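Local atomic coordinates of ribonuclease J (Methanolobus psychrophilus R15, PDB entry 5HAB), a protein that probably degrades RNA from the 5' end as a beta-CASP exoribonuclease of the metallo-beta-lactamase superfamily. Residues G95-I100 and H118-P123; A122-T127 and V146-V151; I170-S175 and C195-D200; K237-L242 and V405-H410. The protein carries 1 engineered substitution. One frame throughout, in Å; residues are numbered along the deposited sequence.

In the fold
The four contacts of this chain fall into two neighbouring pairs. Contacts 1 and 2, with centres 9 Å apart, share Ala122 and Pro123 and form successive joints of one sheet, in which strand 124-126 lies between strands 96-102 and 150-152. Contacts 3 and 4, 11 Å apart between centres, lie at the RNA-binding cleft, probably the catalytic one, and Asp200 of the first touches Ser240 and Glu241 of the second. Contact 4 holds the 5' nucleotide directly; contact 3 comes within about 4 Å of the RNA, nearest atoms, whereas contacts 1 and 2 stay about 16 and 14 Å away. Contacts 1 and 4 are 35 Å apart between centres, on opposite sides of the chain's centre.

Contact 1. Residues G95-I100 and H118-P123; sequences GNVRAI and HRYAAP
Ile100 N donates to Pro123 O over 3.0 Å at an angle of 158°, and with this bond the two backbones begin to pair. Just before it, the methyl of Ala122 sits against the peptide link between Arg98 and Ala99, with CB 3.5 Å from Arg98 C. Beside it the ring of Pro123 rests its CD on Arg98 O. Val97 meets two partners with its two branches. One methyl, CG1, is anti to the backbone N (chi1 177°) and faces Ala122 CB; the other, CG2, reaches the Tyr120 ring at CD1, 3.5 Å away. That ring is held at its far end, where Tyr120 OH hydrogen-bonds Asp87. Ile100 brings CD1 to Tyr120 CB at 4.2 Å and so continues the apolar row. Tyr120, Ala121 and Ala122 form an inverse gamma turn centred on Ala121, closed by a weak bond from Ala122 N to Tyr120 O. Separate from these apolar groups, a water links the strand to the turn: it accepts from Arg98 NH1 at 2.9 Å and donates to Ala121 O, also at 2.9 Å. Arg98 NE is paired with Asp49 in a salt bridge, and Asn96 CB lies 3.7 Å above one face of the Arg98 guanidinium. The contact as a whole opens the parallel pairing of strands 96-102 and 124-126, a beta-alpha-beta connection through two short helices in the metallo-beta-lactamase fold.

Contact 2. Residues A122-T127 and V146-V151; sequences APIIAT and VKNNIV
Asn148 turns its carboxamide onto the backbone of Ala122, and its torsions explain how. With CG anti to its own carbonyl carbon (chi1 -53°), ND2 faces Ala122 O at 2.6 Å; the acceptor lies in the amide plane and the bond is almost straight at 176°. The same nitrogen also bonds Ala117 O, with a weaker link to Tyr120 O, which gathers three backbone carbonyls round one side chain. Ile124 crosses Asn148 at about a right angle, bringing CG1 to within 3.9 Å of Asn148 CB. Asn149 behaves differently: its carboxamide folds back between backbone N and carbonyl carbon (chi1 59°), which lays OD1 3.3 Å from Pro123 CB. Val151 CG2 touches that same proline carbon from farther along the strand. Regular parallel pairing follows, in which Ile124 spans Ile150 by accepting from Val151 N and donating to Asn149 O at 2.9 Å. Ala126 N then reaches Val151 O at 3.0 Å. Ile124 and Ile150 share one face, with Ile150 meeting Thr131 and Lys135 of helix 128-138. Ile125 and Val151 occupy the other, where Ile125 packs on Phe169 of the second sheet. The chemistry implies a division of labour: backbone bonds set the register of this beta-alpha-beta unit, and beyond the paired residues the Asn148 amide takes up the carbonyl of Ala122.

Contact 3. Residues I170-S175 and C195-D200; sequences INTQHS and CDFKFD
His174 and Asp196 meet in the loops that close the active-site end of a metallo-beta-lactamase fold, at positions consistent with the metal-ligand motifs of this family. Asp196 lies over one face of the imidazole: its CB is 3.8 Å from the centroid of the His174 ring, 22° off the normal, and its backbone O covers the same face nearer the rim. Ser175 OG approaches the opposite face. In the ring plane, water 3 lies between His174 NE2, 2.6 Å away, and Asp196 OD2, linking two groups whose planes are nearly parallel. A phosphate of the bound RNA is a direct neighbour of both residues. Each has a further partner: His174 ND1 bonds Gly409 O, while Asp196 OD2 bonds His104 NE2. Farther out the backbones come together through a weak bond from Lys198 N to Gln173 O, bent to 121°. The extended Lys198 chain leads away to Ser408 O and Pro239 O. Gln173 CG, anti to its own carbonyl carbon (chi1 -79°), touches Asp200 CB at 3.7 Å, and a bend at chi2 turns the amide so that OE1 shares water 2 with Asp200 OD2. That carboxylate, nearly perpendicular to the amide, is held in turn by Ser240 OG and Glu241 N. The Phe197 ring meets Phe181 edge-to-face, and Phe197 CB lies 3.8 Å from Thr172 OG1, a buried hydroxyl with no polar partner in the model.

Contact 4. Residues K237-L242 and V405-H410; sequences KTPSEL and VHVSGH. With nucleotides of chain D.
Thr238 shows how one short side chain can meet a turn at several points. Its CB faces His410 O. From there the two branches part: OG1, anti to its own carbonyl carbon (chi1 -46°), donates to His410 O from 29° out of the carbonyl plane, over a modelled 2.5 Å that is suspiciously short and doubtful in its exact value. CG2 sits between two carbonyls, 3.3 Å from His410 O and 3.5 Å from Ser408 O. Next along the chain, Pro239 CG and Val407 CG2 lie 3.9 Å apart on antiparallel side chains, and Val407 CG1 comes against Pro239 O. The other side of this loop faces the RNA. Ser408 OG accepts from His410 N, forming an ST turn, and itself donates to OP2 of A1 of chain D at 2.6 Å. His406 NE2 supplies an in-plane N-H to OP3 at 2.8 Å, while its ND1 is bonded to Arg273. Gly409 N reaches OP1 at 3.0 Å. Three donors on three separate phosphate oxygens imply a pocket shaped for a terminal 5'-monophosphate, consistent with the 5'-end recognition of RNase J enzymes.

Contact 1. Residues G95-I100 and H118-P123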
loop_
_atom_site.group_PDB
_atom_site.type_symbol
_atom_site.label_atom_id
_atom_site.label_comp_id
_atom_site.label_asym_id
_atom_site.label_seq_id
_atom_site.Cartn_x
_atom_site.Cartn_y
_atom_site.Cartn_z
ATOM N N GLY B 95 -20.382 39.743 -12.324
ATOM C CA GLY B 95 -20.549 40.459 -11.074
ATOM C C GLY B 95 -19.328 41.243 -10.639
ATOM O O GLY B 95 -18.280 41.191 -11.281
ATOM N N ASN B 96 -19.455 41.966 -9.534
ATOM C CA ASN B 96 -18.334 42.735 -9.010
ATOM C C ASN B 96 -17.986 42.267 -7.607
ATOM O O ASN B 96 -18.868 42.083 -6.765
ATOM C CB ASN B 96 -18.650 44.232 -9.002
ATOM C CG ASN B 96 -19.053 44.745 -10.368
ATOM O OD1 ASN B 96 -18.209 44.927 -11.246
ATOM N ND2 ASN B 96 -20.347 44.991 -10.555
ATOM N N VAL B 97 -16.693 42.094 -7.360
ATOM C CA VAL B 97 -16.220 41.612 -6.071
ATOM C C VAL B 97 -16.351 42.700 -5.017
ATOM O O VAL B 97 -15.776 43.783 -5.146
ATOM C CB VAL B 97 -14.769 41.110 -6.175
ATOM C CG1 VAL B 97 -14.259 40.685 -4.810
ATOM C CG2 VAL B 97 -14.685 39.957 -7.171
ATOM N N ARG B 98 -17.111 42.400 -3.970
ATOM C CA ARG B 98 -17.388 43.368 -2.922
ATOM C C ARG B 98 -16.605 43.102 -1.642
ATOM O O ARG B 98 -16.430 44.007 -0.825
ATOM C CB ARG B 98 -18.888 43.385 -2.611
ATOM C CG ARG B 98 -19.770 43.793 -3.786
ATOM C CD ARG B 98 -19.492 45.229 -4.222
ATOM N NE ARG B 98 -20.237 45.605 -5.423
ATOM C CZ ARG B 98 -19.998 46.701 -6.141
ATOM N NH1 ARG B 98 -19.029 47.535 -5.783
ATOM N NH2 ARG B 98 -20.724 46.963 -7.221
ATOM N N ALA B 99 -16.136 41.869 -1.464
ATOM C CA ALA B 99 -15.372 41.517 -0.268
ATOM C C ALA B 99 -14.562 40.244 -0.468
ATOM O O ALA B 99 -14.893 39.406 -1.302
ATOM C CB ALA B 99 -16.298 41.364 0.934
ATOM N N ILE B 100 -13.494 40.114 0.310
ATOM C CA ILE B 100 -12.667 38.917 0.316
ATOM C C ILE B 100 -12.635 38.332 1.726
ATOM O O ILE B 100 -12.074 38.936 2.635
ATOM C CB ILE B 100 -11.255 39.226 -0.182
ATOM C CG1 ILE B 100 -11.307 39.741 -1.623
ATOM C CG2 ILE B 100 -10.366 38.001 -0.066
ATOM C CD1 ILE B 100 -9.949 40.092 -2.194
ATOM N N HIS B 118 -4.750 42.319 -4.386
ATOM C CA HIS B 118 -4.569 43.741 -4.680
ATOM C C HIS B 118 -5.233 44.168 -5.987
ATOM O O HIS B 118 -5.298 45.357 -6.291
ATOM C CB HIS B 118 -3.078 44.100 -4.715
ATOM C CG HIS B 118 -2.311 43.414 -5.802
ATOM N ND1 HIS B 118 -2.399 43.787 -7.125
ATOM C CD2 HIS B 118 -1.426 42.390 -5.758
ATOM C CE1 HIS B 118 -1.613 43.013 -7.852
ATOM N NE2 HIS B 118 -1.010 42.158 -7.046
ATOM N N ARG B 119 -5.699 43.200 -6.771
ATOM C CA ARG B 119 -6.373 43.499 -8.031
ATOM C C ARG B 119 -7.871 43.720 -7.864
ATOM O O ARG B 119 -8.549 44.141 -8.800
ATOM C CB ARG B 119 -6.126 42.383 -9.044
ATOM C CG ARG B 119 -4.743 42.436 -9.646
ATOM C CD ARG B 119 -4.590 41.471 -10.799
ATOM N NE ARG B 119 -3.191 41.387 -11.195
ATOM C CZ ARG B 119 -2.358 40.447 -10.769
ATOM N NH1 ARG B 119 -2.788 39.521 -9.922
ATOM N NH2 ARG B 119 -1.095 40.440 -11.175
ATOM N N TYR B 120 -8.390 43.431 -6.676
ATOM C CA TYR B 120 -9.815 43.604 -6.418
ATOM C C TYR B 120 -10.055 44.830 -5.547
ATOM O O TYR B 120 -9.315 45.083 -4.596
ATOM C CB TYR B 120 -10.406 42.352 -5.761
ATOM C CG TYR B 120 -10.296 41.119 -6.625
ATOM C CD1 TYR B 120 -11.268 40.822 -7.575
ATOM C CD2 TYR B 120 -9.208 40.265 -6.511
ATOM C CE1 TYR B 120 -11.164 39.699 -8.375
ATOM C CE2 TYR B 120 -9.094 39.144 -7.308
ATOM C CZ TYR B 120 -10.072 38.864 -8.236
ATOM O OH TYR B 120 -9.950 37.743 -9.024
ATOM N N ALA B 121 -11.088 45.592 -5.892
ATOM C CA ALA B 121 -11.476 46.767 -5.123
ATOM C C ALA B 121 -12.403 46.356 -3.985
ATOM O O ALA B 121 -13.597 46.663 -3.988
ATOM C CB ALA B 121 -12.144 47.796 -6.021
ATOM N N ALA B 122 -11.840 45.637 -3.020
ATOM C CA ALA B 122 -12.623 45.066 -1.934
ATOM C C ALA B 122 -11.778 44.935 -0.670
ATOM O O ALA B 122 -10.568 44.728 -0.748
ATOM C CB ALA B 122 -13.190 43.704 -2.347
ATOM N N PRO B 123 -12.409 45.093 0.500
ATOM C CA PRO B 123 -11.736 44.850 1.778
ATOM C C PRO B 123 -11.586 43.356 2.058
ATOM O O PRO B 123 -12.352 42.551 1.526
ATOM C CB PRO B 123 -12.678 45.492 2.790
ATOM C CG PRO B 123 -14.018 45.299 2.181
ATOM C CD PRO B 123 -13.828 45.436 0.690
HETATM O O HOH W 1 -16.363 47.130 -4.590
#

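Contact 2. Residues A122-T127 and V146-V151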
loop_
_atom_site.group_PDB
_atom_site.type_symbol
_atom_site.label_atom_id
_atom_site.label_comp_id
_atom_site.label_asym_id
_atom_site.label_seq_id
_atom_site.Cartn_x
_atom_site.Cartn_y
_atom_site.Cartn_z
ATOM N N ALA B 122 -11.840 45.637 -3.020
ATOM C CA ALA B 122 -12.623 45.066 -1.934
ATOM C C ALA B 122 -11.778 44.935 -0.670
ATOM O O ALA B 122 -10.568 44.728 -0.748
ATOM C CB ALA B 122 -13.190 43.704 -2.347
ATOM N N PRO B 123 -12.409 45.093 0.500
ATOM C CA PRO B 123 -11.736 44.850 1.778
ATOM C C PRO B 123 -11.586 43.356 2.058
ATOM O O PRO B 123 -12.352 42.551 1.526
ATOM C CB PRO B 123 -12.678 45.492 2.790
ATOM C CG PRO B 123 -14.018 45.299 2.181
ATOM C CD PRO B 123 -13.828 45.436 0.690
ATOM N N ILE B 124 -10.620 42.995 2.893
ATOM C CA ILE B 124 -10.448 41.615 3.324
ATOM C C ILE B 124 -11.078 41.448 4.697
ATOM O O ILE B 124 -10.737 42.175 5.620
ATOM C CB ILE B 124 -8.967 41.228 3.345
ATOM C CG1 ILE B 124 -8.383 41.299 1.933
ATOM C CG2 ILE B 124 -8.793 39.841 3.939
ATOM C CD1 ILE B 124 -6.886 41.110 1.883
ATOM N N ILE B 125 -11.998 40.502 4.841
ATOM C CA ILE B 125 -12.680 40.318 6.115
ATOM C C ILE B 125 -12.179 39.040 6.772
ATOM O O ILE B 125 -12.125 37.984 6.134
ATOM C CB ILE B 125 -14.202 40.278 5.942
ATOM C CG1 ILE B 125 -14.686 41.490 5.144
ATOM C CG2 ILE B 125 -14.885 40.215 7.300
ATOM C CD1 ILE B 125 -16.117 41.361 4.661
ATOM N N ALA B 126 -11.802 39.131 8.043
ATOM C CA ALA B 126 -11.224 37.975 8.723
ATOM C C ALA B 126 -11.266 38.117 10.239
ATOM O O ALA B 126 -11.611 39.173 10.766
ATOM C CB ALA B 126 -9.789 37.756 8.254
ATOM N N THR B 127 -10.935 37.037 10.936
ATOM C CA THR B 127 -10.848 37.062 12.390
ATOM C C THR B 127 -9.601 37.827 12.829
ATOM O O THR B 127 -8.639 37.921 12.063
ATOM C CB THR B 127 -10.812 35.634 12.968
ATOM O OG1 THR B 127 -9.665 34.941 12.456
ATOM C CG2 THR B 127 -12.082 34.880 12.611
ATOM N N VAL B 146 -0.564 48.735 -3.363
ATOM C CA VAL B 146 -1.963 48.792 -2.946
ATOM C C VAL B 146 -2.284 47.713 -1.908
ATOM O O VAL B 146 -2.054 46.527 -2.138
ATOM C CB VAL B 146 -2.902 48.678 -4.164
ATOM C CG1 VAL B 146 -2.358 47.660 -5.165
ATOM C CG2 VAL B 146 -4.312 48.302 -3.719
ATOM N N LYS B 147 -2.810 48.141 -0.762
ATOM C CA LYS B 147 -3.194 47.225 0.307
ATOM C C LYS B 147 -4.688 47.308 0.589
ATOM O O LYS B 147 -5.197 48.384 0.902
ATOM C CB LYS B 147 -2.431 47.535 1.597
ATOM C CG LYS B 147 -0.923 47.535 1.480
ATOM C CD LYS B 147 -0.300 47.995 2.791
ATOM C CE LYS B 147 1.207 48.130 2.679
ATOM N NZ LYS B 147 1.796 48.722 3.913
ATOM N N ASN B 148 -5.392 46.185 0.483
ATOM C CA ASN B 148 -6.813 46.167 0.809
ATOM C C ASN B 148 -6.945 46.470 2.299
ATOM O O ASN B 148 -6.129 46.008 3.096
ATOM C CB ASN B 148 -7.437 44.805 0.476
ATOM C CG ASN B 148 -7.161 44.361 -0.955
ATOM O OD1 ASN B 148 -6.013 44.124 -1.338
ATOM N ND2 ASN B 148 -8.222 44.235 -1.749
ATOM N N ASN B 149 -7.964 47.228 2.689
ATOM C CA ASN B 149 -8.211 47.414 4.116
ATOM C C ASN B 149 -8.712 46.098 4.692
ATOM O O ASN B 149 -9.406 45.336 4.018
ATOM C CB ASN B 149 -9.202 48.557 4.391
ATOM C CG ASN B 149 -10.549 48.340 3.742
ATOM O OD1 ASN B 149 -10.641 48.138 2.531
ATOM N ND2 ASN B 149 -11.610 48.386 4.547
ATOM N N ILE B 150 -8.383 45.839 5.948
ATOM C CA ILE B 150 -8.792 44.592 6.560
ATOM C C ILE B 150 -9.740 44.843 7.713
ATOM O O ILE B 150 -9.446 45.601 8.639
ATOM C CB ILE B 150 -7.582 43.773 7.013
ATOM C CG1 ILE B 150 -6.629 43.564 5.839
ATOM C CG2 ILE B 150 -8.035 42.433 7.554
ATOM C CD1 ILE B 150 -5.303 42.994 6.234
ATOM N N VAL B 151 -10.888 44.188 7.639
ATOM C CA VAL B 151 -11.915 44.311 8.644
ATOM C C VAL B 151 -11.872 43.069 9.522
ATOM O O VAL B 151 -11.928 41.925 9.041
ATOM C CB VAL B 151 -13.294 44.496 8.003
ATOM C CG1 VAL B 151 -14.351 44.748 9.068
ATOM C CG2 VAL B 151 -13.249 45.628 6.987
#

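Contact 3. Residues I170-S175 and C195-D200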
loop_
_atom_site.group_PDB
_atom_site.type_symbol
_atom_site.label_atom_id
_atom_site.label_comp_id
_atom_site.label_asym_id
_atom_site.label_seq_id
_atom_site.Cartn_x
_atom_site.Cartn_y
_atom_site.Cartn_z
ATOM N N ILE B 170 -19.159 31.956 12.022
ATOM C CA ILE B 170 -19.508 30.973 13.050
ATOM C C ILE B 170 -18.233 30.272 13.481
ATOM O O ILE B 170 -17.473 29.821 12.638
ATOM C CB ILE B 170 -20.542 29.964 12.536
ATOM C CG1 ILE B 170 -21.774 30.691 12.006
ATOM C CG2 ILE B 170 -20.923 28.976 13.629
ATOM C CD1 ILE B 170 -22.550 29.888 11.016
ATOM N N ASN B 171 -17.981 30.173 14.780
ATOM C CA ASN B 171 -16.716 29.589 15.225
ATOM C C ASN B 171 -16.673 28.098 14.911
ATOM O O ASN B 171 -17.691 27.404 14.966
ATOM C CB ASN B 171 -16.492 29.828 16.726
ATOM C CG ASN B 171 -16.517 28.550 17.535
ATOM O OD1 ASN B 171 -17.565 28.138 18.032
ATOM N ND2 ASN B 171 -15.359 27.915 17.680
ATOM N N THR B 172 -15.494 27.616 14.546
ATOM C CA THR B 172 -15.292 26.184 14.391
ATOM C C THR B 172 -13.881 25.850 14.858
ATOM O O THR B 172 -13.161 26.729 15.340
ATOM C CB THR B 172 -15.509 25.728 12.934
ATOM O OG1 THR B 172 -15.563 24.297 12.882
ATOM C CG2 THR B 172 -14.377 26.230 12.032
ATOM N N GLN B 173 -13.481 24.590 14.721
ATOM C CA GLN B 173 -12.143 24.188 15.135
ATOM C C GLN B 173 -11.311 23.754 13.938
ATOM O O GLN B 173 -11.854 23.349 12.912
ATOM C CB GLN B 173 -12.213 23.058 16.165
ATOM C CG GLN B 173 -12.543 23.517 17.577
ATOM C CD GLN B 173 -11.386 24.236 18.242
ATOM O OE1 GLN B 173 -10.242 23.775 18.199
ATOM N NE2 GLN B 173 -11.680 25.365 18.877
ATOM N N HIS B 174 -9.992 23.829 14.088
ATOM C CA HIS B 174 -9.055 23.459 13.032
ATOM C C HIS B 174 -7.637 23.494 13.595
ATOM O O HIS B 174 -7.434 23.856 14.755
ATOM C CB HIS B 174 -9.184 24.398 11.828
ATOM C CG HIS B 174 -8.432 23.937 10.617
ATOM N ND1 HIS B 174 -8.570 22.671 10.093
ATOM C CD2 HIS B 174 -7.518 24.567 9.842
ATOM C CE1 HIS B 174 -7.783 22.544 9.040
ATOM N NE2 HIS B 174 -7.134 23.681 8.865
ATOM N N SER B 175 -6.656 23.124 12.777
ATOM C CA SER B 175 -5.264 23.076 13.212
ATOM C C SER B 175 -4.628 24.462 13.350
ATOM O O SER B 175 -3.415 24.588 13.527
ATOM C CB SER B 175 -4.450 22.228 12.238
ATOM O OG SER B 175 -4.702 22.628 10.905
ATOM N N CYS B 195 -14.963 24.975 5.212
ATOM C CA CYS B 195 -13.777 24.320 4.684
ATOM C C CYS B 195 -12.600 24.503 5.640
ATOM O O CYS B 195 -12.492 25.531 6.310
ATOM C CB CYS B 195 -13.445 24.878 3.302
ATOM S SG CYS B 195 -14.771 24.684 2.083
ATOM N N ASP B 196 -11.723 23.504 5.688
ATOM C CA ASP B 196 -10.645 23.435 6.680
ATOM C C ASP B 196 -11.213 23.507 8.087
ATOM O O ASP B 196 -10.930 24.435 8.844
ATOM C CB ASP B 196 -9.621 24.546 6.468
ATOM C CG ASP B 196 -8.551 24.164 5.475
ATOM O OD1 ASP B 196 -8.701 23.128 4.800
ATOM O OD2 ASP B 196 -7.549 24.897 5.378
ATOM N N PHE B 197 -12.008 22.507 8.440
ATOM C CA PHE B 197 -12.631 22.484 9.747
ATOM C C PHE B 197 -12.702 21.092 10.335
ATOM O O PHE B 197 -12.493 20.086 9.660
ATOM C CB PHE B 197 -14.043 23.042 9.676
ATOM C CG PHE B 197 -15.065 22.024 9.268
ATOM C CD1 PHE B 197 -15.249 21.713 7.932
ATOM C CD2 PHE B 197 -15.836 21.367 10.221
ATOM C CE1 PHE B 197 -16.184 20.773 7.553
ATOM C CE2 PHE B 197 -16.769 20.427 9.843
ATOM C CZ PHE B 197 -16.943 20.130 8.509
ATOM N N LYS B 198 -13.104 21.065 11.592
ATOM C CA LYS B 198 -13.149 19.857 12.373
ATOM C C LYS B 198 -14.070 20.101 13.558
ATOM O O LYS B 198 -13.986 21.139 14.211
ATOM C CB LYS B 198 -11.730 19.488 12.810
ATOM C CG LYS B 198 -11.598 18.862 14.166
ATOM C CD LYS B 198 -10.130 18.755 14.527
ATOM C CE LYS B 198 -9.930 17.888 15.749
ATOM N NZ LYS B 198 -8.502 17.537 15.918
ATOM N N PHE B 199 -14.984 19.174 13.804
ATOM C CA PHE B 199 -15.742 19.210 15.039
ATOM C C PHE B 199 -14.808 18.766 16.165
ATOM O O PHE B 199 -14.176 17.713 16.076
ATOM C CB PHE B 199 -16.971 18.302 14.961
ATOM C CG PHE B 199 -18.037 18.795 14.024
ATOM C CD1 PHE B 199 -18.094 20.128 13.660
ATOM C CD2 PHE B 199 -18.982 17.924 13.509
ATOM C CE1 PHE B 199 -19.075 20.585 12.800
ATOM C CE2 PHE B 199 -19.967 18.376 12.646
ATOM C CZ PHE B 199 -20.014 19.707 12.293
ATOM N N ASP B 200 -14.714 19.566 17.219
ATOM C CA ASP B 200 -13.900 19.199 18.373
ATOM C C ASP B 200 -14.632 19.623 19.638
ATOM O O ASP B 200 -14.743 20.808 19.938
ATOM C CB ASP B 200 -12.510 19.840 18.310
ATOM C CG ASP B 200 -11.538 19.217 19.300
ATOM O OD1 ASP B 200 -12.003 18.643 20.307
ATOM O OD2 ASP B 200 -10.311 19.293 19.072
HETATM O O HOH W 2 -8.961 21.331 17.358
HETATM O O HOH W 3 -5.157 24.319 7.233
#

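Contact 4. Residues K237-L242 and V405-H410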
loop_
_atom_site.group_PDB
_atom_site.type_symbol
_atom_site.label_atom_id
_atom_site.label_comp_id
_atom_site.label_asym_id
_atom_site.label_seq_id
_atom_site.Cartn_x
_atom_site.Cartn_y
_atom_site.Cartn_z
ATOM N N LYS B 237 -15.180 9.579 13.238
ATOM C CA LYS B 237 -15.141 10.993 13.593
ATOM C C LYS B 237 -13.703 11.415 13.846
ATOM O O LYS B 237 -12.877 10.594 14.247
ATOM C CB LYS B 237 -16.007 11.278 14.820
ATOM C CG LYS B 237 -15.435 10.743 16.121
ATOM C CD LYS B 237 -16.348 11.056 17.294
ATOM C CE LYS B 237 -16.441 12.551 17.548
ATOM N NZ LYS B 237 -17.309 12.845 18.722
ATOM N N THR B 238 -13.386 12.679 13.568
ATOM C CA THR B 238 -12.040 13.175 13.816
ATOM C C THR B 238 -11.748 13.136 15.307
ATOM O O THR B 238 -12.527 13.652 16.106
ATOM C CB THR B 238 -11.835 14.620 13.318
ATOM O OG1 THR B 238 -12.371 14.764 11.999
ATOM C CG2 THR B 238 -10.359 14.941 13.279
ATOM N N PRO B 239 -10.639 12.498 15.690
ATOM C CA PRO B 239 -10.231 12.522 17.096
ATOM C C PRO B 239 -9.979 13.949 17.570
ATOM O O PRO B 239 -9.509 14.775 16.791
ATOM C CB PRO B 239 -8.940 11.691 17.113
ATOM C CG PRO B 239 -8.528 11.550 15.685
ATOM C CD PRO B 239 -9.778 11.628 14.873
ATOM N N SER B 240 -10.315 14.235 18.823
ATOM C CA SER B 240 -10.133 15.565 19.381
ATOM C C SER B 240 -8.666 15.965 19.462
ATOM O O SER B 240 -7.772 15.121 19.463
ATOM C CB SER B 240 -10.764 15.653 20.769
ATOM O OG SER B 240 -10.333 16.825 21.442
ATOM N N GLU B 241 -8.431 17.272 19.494
ATOM C CA GLU B 241 -7.104 17.818 19.752
ATOM C C GLU B 241 -6.593 17.351 21.117
ATOM O O GLU B 241 -5.387 17.247 21.349
ATOM C CB GLU B 241 -7.151 19.349 19.694
ATOM C CG GLU B 241 -5.905 20.054 20.178
ATOM C CD GLU B 241 -4.695 19.746 19.329
ATOM O OE1 GLU B 241 -3.561 19.940 19.813
ATOM O OE2 GLU B 241 -4.868 19.326 18.167
ATOM N N LEU B 242 -7.531 17.060 22.010
ATOM C CA LEU B 242 -7.207 16.563 23.337
ATOM C C LEU B 242 -6.422 15.258 23.255
ATOM O O LEU B 242 -5.555 14.998 24.084
ATOM C CB LEU B 242 -8.479 16.376 24.161
ATOM C CG LEU B 242 -8.281 15.886 25.594
ATOM C CD1 LEU B 242 -7.332 16.809 26.345
ATOM C CD2 LEU B 242 -9.616 15.823 26.299
ATOM N N VAL B 405 3.014 12.181 16.185
ATOM C CA VAL B 405 2.361 12.462 17.461
ATOM C C VAL B 405 1.380 13.591 17.203
ATOM O O VAL B 405 1.637 14.747 17.534
ATOM C CB VAL B 405 3.370 12.831 18.557
ATOM C CG1 VAL B 405 2.685 12.871 19.914
ATOM C CG2 VAL B 405 4.533 11.849 18.559
ATOM N N HIS B 406 0.252 13.253 16.596
ATOM C CA HIS B 406 -0.541 14.259 15.916
ATOM C C HIS B 406 -1.956 13.767 15.692
ATOM O O HIS B 406 -2.219 12.565 15.668
ATOM C CB HIS B 406 0.139 14.624 14.586
ATOM C CG HIS B 406 -0.686 15.482 13.676
ATOM N ND1 HIS B 406 -0.850 16.836 13.874
ATOM C CD2 HIS B 406 -1.356 15.187 12.535
ATOM C CE1 HIS B 406 -1.609 17.332 12.915
ATOM N NE2 HIS B 406 -1.927 16.354 12.087
ATOM N N VAL B 407 -2.871 14.714 15.556
ATOM C CA VAL B 407 -4.252 14.418 15.245
ATOM C C VAL B 407 -4.680 15.336 14.095
ATOM O O VAL B 407 -4.262 16.492 14.030
ATOM C CB VAL B 407 -5.126 14.579 16.495
ATOM C CG1 VAL B 407 -6.465 15.160 16.147
ATOM C CG2 VAL B 407 -5.297 13.228 17.193
ATOM N N SER B 408 -5.481 14.810 13.173
ATOM C CA SER B 408 -5.898 15.557 11.983
ATOM C C SER B 408 -6.716 16.810 12.289
ATOM O O SER B 408 -7.478 16.855 13.260
ATOM C CB SER B 408 -6.714 14.658 11.052
ATOM O OG SER B 408 -7.173 15.397 9.930
ATOM N N GLY B 409 -6.572 17.818 11.437
ATOM C CA GLY B 409 -7.376 19.020 11.548
ATOM C C GLY B 409 -8.652 19.018 10.717
ATOM O O GLY B 409 -9.348 20.030 10.660
ATOM N N HIS B 410 -8.985 17.885 10.098
ATOM C CA HIS B 410 -10.115 17.840 9.164
ATOM C C HIS B 410 -11.223 16.865 9.571
ATOM O O HIS B 410 -10.969 15.818 10.168
ATOM C CB HIS B 410 -9.627 17.470 7.757
ATOM C CG HIS B 410 -8.696 18.473 7.152
ATOM N ND1 HIS B 410 -9.138 19.616 6.522
ATOM C CD2 HIS B 410 -7.343 18.498 7.071
ATOM C CE1 HIS B 410 -8.099 20.305 6.085
ATOM N NE2 HIS B 410 -6.999 19.648 6.405
ATOM O OP3 A D 1 -2.871 16.070 9.448
ATOM P P A D 1 -3.926 16.915 8.838
ATOM O OP1 A D 1 -4.105 18.129 9.674
ATOM O OP2 A D 1 -5.101 16.055 8.553
ATOM O "O5'" A D 1 -3.393 17.361 7.412
ATOM C "C5'" A D 1 -2.098 17.928 7.242
ATOM C "C4'" A D 1 -2.003 18.659 5.927
ATOM O "O4'" A D 1 -1.948 17.677 4.855
ATOM C "C3'" A D 1 -3.194 19.564 5.620
ATOM O "O3'" A D 1 -2.771 20.744 4.941
ATOM C "C2'" A D 1 -4.062 18.707 4.704
ATOM O "O2'" A D 1 -4.882 19.442 3.820
ATOM C "C1'" A D 1 -3.022 17.876 3.953
ATOM N N9 A D 1 -3.534 16.555 3.568
ATOM C C8 A D 1 -4.323 15.737 4.345
ATOM N N7 A D 1 -4.662 14.609 3.770
ATOM C C5 A D 1 -4.058 14.687 2.521
ATOM C C6 A D 1 -4.040 13.796 1.432
ATOM N N6 A D 1 -4.665 12.613 1.431
ATOM N N1 A D 1 -3.346 14.170 0.331
ATOM C C2 A D 1 -2.721 15.357 0.335
ATOM N N3 A D 1 -2.664 16.280 1.297
ATOM C C4 A D 1 -3.362 15.881 2.378
#